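Local structure of flagellar hook protein FlgE (Caulobacter crescentus CB15, 5AY6) at residues 25-30 with 136-141; 46-51 with 124-129; 226-231 with 282-287. The protein probably builds, as the repeating subunit, the flagellar hook, the universal joint of the flagellum, this fragment being a central piece of the longer chain. All coordinates share one frame; numbering follows the deposited sequence.

Contact 1. Residues 25-30 with 136-141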
loop_
_atom_site.group_PDB
_atom_site.type_symbol
_atom_site.label_atom_id
_atom_site.label_comp_id
_atom_site.label_asym_id
_atom_site.label_seq_id
_atom_site.Cartn_x
_atom_site.Cartn_y
_atom_site.Cartn_z
ATOM N N TYR A 25 -4.721 11.079 2.341
ATOM C CA TYR A 25 -5.715 11.745 3.161
ATOM C C TYR A 25 -5.413 13.222 3.367
ATOM O O TYR A 25 -4.431 13.579 4.017
ATOM C CB TYR A 25 -5.819 11.030 4.511
ATOM C CG TYR A 25 -6.605 11.775 5.560
ATOM C CD1 TYR A 25 -7.982 11.919 5.452
ATOM C CD2 TYR A 25 -5.974 12.313 6.671
ATOM C CE1 TYR A 25 -8.707 12.592 6.418
ATOM C CE2 TYR A 25 -6.692 12.988 7.642
ATOM C CZ TYR A 25 -8.055 13.123 7.510
ATOM O OH TYR A 25 -8.773 13.793 8.473
ATOM N N LYS A 26 -6.266 14.083 2.814
ATOM C CA LYS A 26 -6.125 15.520 3.029
ATOM C C LYS A 26 -6.784 15.920 4.337
ATOM O O LYS A 26 -7.976 15.689 4.530
ATOM C CB LYS A 26 -6.737 16.322 1.883
ATOM C CG LYS A 26 -6.552 17.826 2.047
ATOM C CD LYS A 26 -7.701 18.603 1.436
ATOM C CE LYS A 26 -7.884 18.243 -0.025
ATOM N NZ LYS A 26 -9.263 18.547 -0.499
ATOM N N VAL A 27 -5.995 16.519 5.226
ATOM C CA VAL A 27 -6.471 16.959 6.532
ATOM C C VAL A 27 -7.517 18.058 6.408
ATOM O O VAL A 27 -7.362 18.985 5.616
ATOM C CB VAL A 27 -5.306 17.485 7.402
ATOM C CG1 VAL A 27 -5.811 17.952 8.762
ATOM C CG2 VAL A 27 -4.236 16.418 7.560
ATOM N N GLY A 28 -8.586 17.948 7.190
ATOM C CA GLY A 28 -9.533 19.039 7.314
ATOM C C GLY A 28 -10.830 18.791 6.577
ATOM O O GLY A 28 -11.041 17.723 6.006
ATOM N N THR A 29 -11.698 19.792 6.592
ATOM C CA THR A 29 -13.007 19.677 5.970
ATOM C C THR A 29 -12.956 20.074 4.496
ATOM O O THR A 29 -12.141 20.906 4.095
ATOM C CB THR A 29 -14.037 20.546 6.703
ATOM O OG1 THR A 29 -13.549 21.889 6.788
ATOM C CG2 THR A 29 -14.259 20.016 8.113
ATOM N N ALA A 30 -13.825 19.465 3.695
ATOM C CA ALA A 30 -13.885 19.747 2.266
ATOM C C ALA A 30 -14.241 21.206 1.999
ATOM O O ALA A 30 -15.140 21.756 2.630
ATOM C CB ALA A 30 -14.892 18.830 1.593
ATOM N N ASP A 136 0.819 12.284 16.258
ATOM C CA ASP A 136 0.256 11.552 15.127
ATOM C C ASP A 136 -1.274 11.591 15.085
ATOM O O ASP A 136 -1.897 10.855 14.319
ATOM C CB ASP A 136 0.751 10.094 15.138
ATOM C CG ASP A 136 0.186 9.274 16.291
ATOM O OD1 ASP A 136 -0.504 9.836 17.171
ATOM O OD2 ASP A 136 0.447 8.049 16.321
ATOM N N ALA A 137 -1.875 12.459 15.892
ATOM C CA ALA A 137 -3.329 12.521 15.993
ATOM C C ALA A 137 -4.009 12.785 14.649
ATOM O O ALA A 137 -5.009 12.153 14.319
ATOM C CB ALA A 137 -3.740 13.585 16.993
ATOM N N GLU A 138 -3.470 13.716 13.873
ATOM C CA GLU A 138 -4.155 14.122 12.651
ATOM C C GLU A 138 -4.027 13.079 11.545
ATOM O O GLU A 138 -4.959 12.889 10.760
ATOM C CB GLU A 138 -3.640 15.485 12.189
ATOM C CG GLU A 138 -3.964 16.582 13.198
ATOM C CD GLU A 138 -3.911 17.982 12.620
ATOM O OE1 GLU A 138 -3.552 18.135 11.435
ATOM O OE2 GLU A 138 -4.236 18.935 13.357
ATOM N N VAL A 139 -2.895 12.383 11.489
ATOM C CA VAL A 139 -2.737 11.320 10.507
ATOM C C VAL A 139 -3.508 10.073 10.946
ATOM O O VAL A 139 -4.076 9.367 10.111
ATOM C CB VAL A 139 -1.246 10.970 10.255
ATOM C CG1 VAL A 139 -0.547 10.511 11.533
ATOM C CG2 VAL A 139 -1.127 9.908 9.169
ATOM N N VAL A 140 -3.544 9.815 12.252
ATOM C CA VAL A 140 -4.285 8.675 12.788
ATOM C C VAL A 140 -5.771 8.829 12.482
ATOM O O VAL A 140 -6.468 7.846 12.232
ATOM C CB VAL A 140 -4.054 8.515 14.318
ATOM C CG1 VAL A 140 -5.170 7.714 14.973
ATOM C CG2 VAL A 140 -2.701 7.859 14.582
ATOM N N ALA A 141 -6.245 10.071 12.457
ATOM C CA ALA A 141 -7.648 10.346 12.153
ATOM C C ALA A 141 -8.013 9.932 10.728
ATOM O O ALA A 141 -9.173 9.653 10.434
ATOM C CB ALA A 141 -7.959 11.820 12.368
HETATM O O HOH W 1 -6.814 14.751 10.815
#
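Tyr25 and Glu138 meet where the start of strand 24-39 passes the one-turn helix 137-140. The ring is swung out from the strand with CG anti to the backbone N (chi1 168°), which carries its edge to the helix backbone: CE2 lies 3.6 Å from Glu138 O, near the ring plane. One water ties the same two residues together. It donates to Glu138 O at 2.6 Å and stands 3.2 Å from Tyr25 OH, in the plane of the ring. Tyrosine suits this partly exposed place, since its carbons pack while its hydroxyl reaches the bridging water and nears the methyl of Ala141. Two residues on, Val27 turns inward as well, and its CG1 comes within 3.5 Å of Glu138 OE1. The two side chains cross at about a right angle; Glu138 is extended beyond CG, and the valine methyl meets its carboxylate end. The carboxylate has polar partners too: OE2 forms a salt bridge with Lys35, and OE1 is hydrogen-bonded elsewhere. Beyond Val27 the chain leaves the helix at Gly28. The backbone of Tyr25 and Val27 is bonded to Tyr52 and Val50 of strand 45-53, while Val139, on the far side of the helix, packs on Tyr52 and Tyr85, so the short helix reaches from edge strand 24-39 across to strand 76-86 of the five-stranded antiparallel sheet, all within the FlgE third-domain family region.

Contact 2. Residues 46-51 with 124-129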
loop_
_atom_site.group_PDB
_atom_site.type_symbol
_atom_site.label_atom_id
_atom_site.label_comp_id
_atom_site.label_asym_id
_atom_site.label_seq_id
_atom_site.Cartn_x
_atom_site.Cartn_y
_atom_site.Cartn_z
ATOM N N HIS A 46 0.582 31.837 4.885
ATOM C CA HIS A 46 0.087 30.942 3.844
ATOM C C HIS A 46 -1.140 30.163 4.298
ATOM O O HIS A 46 -1.389 30.011 5.493
ATOM C CB HIS A 46 1.165 29.938 3.421
ATOM C CG HIS A 46 2.519 30.538 3.200
ATOM N ND1 HIS A 46 3.032 30.766 1.950
ATOM C CD2 HIS A 46 3.473 30.933 4.084
ATOM C CE1 HIS A 46 4.248 31.289 2.059
ATOM N NE2 HIS A 46 4.531 31.399 3.343
ATOM N N ASN A 47 -1.898 29.667 3.327
ATOM C CA ASN A 47 -2.861 28.606 3.571
ATOM C C ASN A 47 -2.336 27.340 2.909
ATOM O O ASN A 47 -1.973 27.352 1.729
ATOM C CB ASN A 47 -4.245 28.964 3.030
ATOM C CG ASN A 47 -4.840 30.187 3.701
ATOM O OD1 ASN A 47 -4.522 30.501 4.847
ATOM N ND2 ASN A 47 -5.708 30.886 2.983
ATOM N N TYR A 48 -2.280 26.254 3.668
ATOM C CA TYR A 48 -1.702 25.013 3.167
ATOM C C TYR A 48 -2.682 23.853 3.212
ATOM O O TYR A 48 -3.522 23.770 4.106
ATOM C CB TYR A 48 -0.456 24.629 3.975
ATOM C CG TYR A 48 0.772 25.470 3.721
ATOM C CD1 TYR A 48 1.359 25.517 2.463
ATOM C CD2 TYR A 48 1.370 26.185 4.751
ATOM C CE1 TYR A 48 2.490 26.271 2.232
ATOM C CE2 TYR A 48 2.502 26.940 4.530
ATOM C CZ TYR A 48 3.056 26.981 3.269
ATOM O OH TYR A 48 4.184 27.733 3.043
ATOM N N ASP A 49 -2.559 22.950 2.248
ATOM C CA ASP A 49 -3.192 21.645 2.351
ATOM C C ASP A 49 -2.147 20.658 2.842
ATOM O O ASP A 49 -0.993 20.695 2.407
ATOM C CB ASP A 49 -3.778 21.196 1.010
ATOM C CG ASP A 49 -5.126 21.833 0.718
ATOM O OD1 ASP A 49 -5.846 22.168 1.681
ATOM O OD2 ASP A 49 -5.462 21.990 -0.475
ATOM N N VAL A 50 -2.541 19.794 3.767
ATOM C CA VAL A 50 -1.635 18.774 4.269
ATOM C C VAL A 50 -2.178 17.402 3.905
ATOM O O VAL A 50 -3.299 17.048 4.268
ATOM C CB VAL A 50 -1.442 18.879 5.790
ATOM C CG1 VAL A 50 -0.383 17.879 6.262
ATOM C CG2 VAL A 50 -1.050 20.296 6.175
ATOM N N VAL A 51 -1.383 16.632 3.174
ATOM C CA VAL A 51 -1.820 15.323 2.720
ATOM C C VAL A 51 -0.895 14.236 3.250
ATOM O O VAL A 51 0.279 14.178 2.877
ATOM C CB VAL A 51 -1.867 15.242 1.176
ATOM C CG1 VAL A 51 -2.416 13.892 0.725
ATOM C CG2 VAL A 51 -2.699 16.383 0.599
ATOM N N ALA A 124 4.481 22.086 13.629
ATOM C CA ALA A 124 3.346 22.170 14.544
ATOM C C ALA A 124 2.183 22.954 13.929
ATOM O O ALA A 124 1.015 22.649 14.176
ATOM C CB ALA A 124 3.774 22.802 15.861
ATOM N N ASP A 125 2.501 23.966 13.129
ATOM C CA ASP A 125 1.464 24.748 12.462
ATOM C C ASP A 125 0.835 23.960 11.314
ATOM O O ASP A 125 -0.239 24.310 10.819
ATOM C CB ASP A 125 2.033 26.074 11.949
ATOM C CG ASP A 125 2.356 27.043 13.073
ATOM O OD1 ASP A 125 1.573 27.100 14.043
ATOM O OD2 ASP A 125 3.388 27.742 12.987
ATOM N N LEU A 126 1.510 22.891 10.901
ATOM C CA LEU A 126 0.999 22.013 9.856
ATOM C C LEU A 126 0.267 20.811 10.447
ATOM O O LEU A 126 -0.325 20.023 9.715
ATOM C CB LEU A 126 2.133 21.535 8.947
ATOM C CG LEU A 126 2.919 22.628 8.218
ATOM C CD1 LEU A 126 4.012 22.004 7.363
ATOM C CD2 LEU A 126 1.993 23.482 7.368
ATOM N N GLY A 127 0.311 20.674 11.769
ATOM C CA GLY A 127 -0.364 19.577 12.445
ATOM C C GLY A 127 0.423 18.278 12.430
ATOM O O GLY A 127 -0.054 17.246 12.904
ATOM N N ILE A 128 1.632 18.329 11.880
ATOM C CA ILE A 128 2.500 17.159 11.813
ATOM C C ILE A 128 3.044 16.874 13.208
ATOM O O ILE A 128 3.315 15.727 13.568
ATOM C CB ILE A 128 3.641 17.375 10.797
ATOM C CG1 ILE A 128 3.062 17.457 9.381
ATOM C CG2 ILE A 128 4.667 16.249 10.862
ATOM C CD1 ILE A 128 3.877 18.309 8.435
ATOM N N VAL A 129 3.185 17.941 13.986
ATOM C CA VAL A 129 3.526 17.855 15.399
ATOM C C VAL A 129 2.359 18.457 16.176
ATOM O O VAL A 129 1.718 19.389 15.697
ATOM C CB VAL A 129 4.854 18.591 15.704
ATOM C CG1 VAL A 129 4.951 18.989 17.167
ATOM C CG2 VAL A 129 6.037 17.726 15.302
#
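The backbones of strand 46-51 and of the loop 124-129 come closest at Val50 and Leu126, whose CA atoms stand 7.0 Å apart, a spacing bridged by side chains. Leu126 is central to the loop's side. Its CG lies anti to the carbonyl carbon (chi1 -60°), and although its first bond does not aim at the strand, the branch beyond it bends nearer, bringing CD2 to 3.8 Å from Tyr48 CD2. The methyl reaches the tyrosine ring obliquely. Val50 meets the other part of the same leucine: its CG2 sits 3.6 Å from Leu126 O and 4.4 Å from Leu126 CB, so this branched residue packs against backbone and side chain together. Tyr48 and Val50, two apart on an extended strand, point to the same side of the sheet, whereas Asp49 between them turns away and accepts a hydrogen bond from the backbone of Ser34. Strand 45-53 lies between 24-39 and 64-73 in the five-stranded antiparallel sheet of the FlgE third-domain family region, and the loop covers its apolar face; Ile71 of strand 64-73 touches Tyr48, Val50 and Leu126 alike. The tyrosine is further framed by His46, whose CB rests 3.4 Å above one face of its ring, offset toward the rim. In return Tyr48 OH stands over the centre of the imidazole, 3.2 Å above its plane. Rotation of that imidazole is restrained at both nitrogens, ND1 bonding to Glu73 and NE2 to Asp40. On the loop, Gly127 N bonds to Ala124 O at 3.2 Å, and Gly127 takes a positive phi (82°) that glycine adopts readily, turning the chain just after the leucine.

Contact 3. Residues 226-231 with 282-287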
loop_
_atom_site.group_PDB
_atom_site.type_symbol
_atom_site.label_atom_id
_atom_site.label_comp_id
_atom_site.label_asym_id
_atom_site.label_seq_id
_atom_site.Cartn_x
_atom_site.Cartn_y
_atom_site.Cartn_z
ATOM N N GLY A 226 2.294 2.779 -19.684
ATOM C CA GLY A 226 1.292 1.859 -19.175
ATOM C C GLY A 226 1.672 0.391 -19.238
ATOM O O GLY A 226 0.814 -0.484 -19.121
ATOM N N LYS A 227 2.957 0.113 -19.426
ATOM C CA LYS A 227 3.435 -1.264 -19.442
ATOM C C LYS A 227 3.941 -1.659 -18.062
ATOM O O LYS A 227 4.549 -0.846 -17.363
ATOM C CB LYS A 227 4.545 -1.442 -20.482
ATOM C CG LYS A 227 4.141 -1.063 -21.895
ATOM C CD LYS A 227 2.932 -1.859 -22.358
ATOM C CE LYS A 227 2.685 -1.673 -23.848
ATOM N NZ LYS A 227 2.386 -0.254 -24.197
ATOM N N LEU A 228 3.694 -2.908 -17.678
ATOM C CA LEU A 228 4.135 -3.417 -16.380
ATOM C C LEU A 228 5.652 -3.330 -16.244
ATOM O O LEU A 228 6.389 -3.828 -17.090
ATOM C CB LEU A 228 3.664 -4.861 -16.189
ATOM C CG LEU A 228 4.067 -5.539 -14.881
ATOM C CD1 LEU A 228 3.470 -4.809 -13.695
ATOM C CD2 LEU A 228 3.637 -6.997 -14.887
ATOM N N LYS A 229 6.108 -2.683 -15.177
ATOM C CA LYS A 229 7.529 -2.435 -14.965
ATOM C C LYS A 229 8.100 -3.407 -13.933
ATOM O O LYS A 229 9.104 -4.073 -14.182
ATOM C CB LYS A 229 7.743 -0.983 -14.527
ATOM C CG LYS A 229 9.190 -0.546 -14.417
ATOM C CD LYS A 229 9.275 0.968 -14.314
ATOM C CE LYS A 229 10.652 1.428 -13.867
ATOM N NZ LYS A 229 10.702 2.907 -13.688
ATOM N N ASN A 230 7.455 -3.481 -12.774
ATOM C CA ASN A 230 7.806 -4.476 -11.767
ATOM C C ASN A 230 6.650 -4.736 -10.808
ATOM O O ASN A 230 5.702 -3.953 -10.733
ATOM C CB ASN A 230 9.049 -4.049 -10.983
ATOM C CG ASN A 230 8.804 -2.840 -10.112
ATOM O OD1 ASN A 230 8.325 -2.960 -8.983
ATOM N ND2 ASN A 230 9.144 -1.665 -10.625
ATOM N N THR A 231 6.739 -5.844 -10.080
ATOM C CA THR A 231 5.678 -6.249 -9.171
ATOM C C THR A 231 6.129 -6.233 -7.714
ATOM O O THR A 231 5.470 -6.812 -6.851
ATOM C CB THR A 231 5.166 -7.656 -9.519
ATOM O OG1 THR A 231 6.255 -8.584 -9.471
ATOM C CG2 THR A 231 4.570 -7.672 -10.917
ATOM N N ASP A 282 0.951 -15.074 -14.465
ATOM C CA ASP A 282 1.569 -14.333 -15.552
ATOM C C ASP A 282 0.858 -12.998 -15.770
ATOM O O ASP A 282 -0.281 -12.958 -16.239
ATOM C CB ASP A 282 1.546 -15.193 -16.823
ATOM C CG ASP A 282 2.430 -14.645 -17.929
ATOM O OD1 ASP A 282 3.185 -13.677 -17.682
ATOM O OD2 ASP A 282 2.380 -15.203 -19.050
ATOM N N LEU A 283 1.531 -11.906 -15.418
ATOM C CA LEU A 283 0.975 -10.569 -15.608
ATOM C C LEU A 283 1.591 -9.836 -16.802
ATOM O O LEU A 283 1.394 -8.629 -16.945
ATOM C CB LEU A 283 1.172 -9.718 -14.349
ATOM C CG LEU A 283 0.691 -10.239 -12.996
ATOM C CD1 LEU A 283 0.906 -9.181 -11.923
ATOM C CD2 LEU A 283 -0.770 -10.652 -13.045
ATOM N N ALA A 284 2.330 -10.546 -17.655
ATOM C CA ALA A 284 3.092 -9.878 -18.715
ATOM C C ALA A 284 3.143 -10.609 -20.057
ATOM O O ALA A 284 4.130 -10.501 -20.788
ATOM C CB ALA A 284 4.516 -9.624 -18.235
ATOM N N SER A 285 2.088 -11.335 -20.398
ATOM C CA SER A 285 2.058 -12.037 -21.677
ATOM C C SER A 285 2.053 -11.058 -22.856
ATOM O O SER A 285 1.692 -9.889 -22.710
ATOM C CB SER A 285 0.840 -12.952 -21.749
ATOM O OG SER A 285 -0.352 -12.191 -21.803
ATOM N N ALA A 286 2.455 -11.542 -24.025
ATOM C CA ALA A 286 2.546 -10.693 -25.212
ATOM C C ALA A 286 1.178 -10.190 -25.674
ATOM O O ALA A 286 0.997 -8.996 -25.926
ATOM C CB ALA A 286 3.233 -11.440 -26.336
ATOM N N ALA A 287 0.216 -11.097 -25.790
ATOM C CA ALA A 287 -1.105 -10.720 -26.292
ATOM C C ALA A 287 -1.920 -9.980 -25.237
ATOM O O ALA A 287 -2.732 -9.119 -25.570
ATOM C CB ALA A 287 -1.865 -11.948 -26.778
#
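Leu228 sends CG anti to its backbone N (chi1 179°), and beyond CG its CD2 branch continues the extended line of the side chain, while Leu283 places its CG anti to the carbonyl carbon (chi1 -53°); with these torsions the two leucines meet obliquely. One branch does most of the touching: Leu228 CD2 lies 3.7 Å from Leu283 CB and 3.5 Å from Leu283 O. The same methyl approaches Ala284 CB at 4.3 Å, at the outer margin of the contact. Farther along the first segment, Thr231 offers CG2 to the end of the partner leucine, 4.1 Å from Leu283 CD1. That methyl, anti to the carbonyl carbon, is what threonine brings to the apolar contact, while OG1 lies between the backbone N and the carbonyl carbon. Strand 228-230 is an outermost strand of the five-stranded antiparallel sheet in the FlaE D2 family region, and it carries a classic beta bulge: Lys229 and Asn230 both face Glu221 on strand 214-222. The second segment interrupts the long strand 277-291, part of a separate four-stranded mixed sheet, so the leucines join the edge strand of one sheet to the break in an inner strand of the other. Leu228 also packs on Ile220 and Phe222 of its own sheet, whereas Leu283 is buried against Val9 of strand 6-12 and against Phe235. The break contains an Asx turn, in which Ala284 N donates to Asp282 OD1 at 3.2 Å. The N-H points well at its acceptor (159°), but it meets the oxygen from above the carboxylate plane. Aspartate suits this position because its short side chain reaches a backbone N two residues on; OD2 is held in a salt bridge with Arg6.

Contacts 1 and 2 share one sheet and touch: strands 24-39 and 45-53 are neighbours in it, Glu138 OE1 packs 3.6 Å from Gly127 CA, and 46-51 with 124-129 is nested within the chain loop that contact 1 closes. Contact 3 lies on the opposite side of the chain's centre, in the other family region, its centre about 36 Å from that of contact 1 and about 39 Å from that of contact 2. Only contact 2 is fully buried, and its touching side chains are chiefly hydrocarbon. Contact 1, partly buried, adds a water bridge and a carboxylate. Contact 3, likewise, joins two sheets through leucines; its Asx turn stays within one segment, and its salt bridge runs to Arg6.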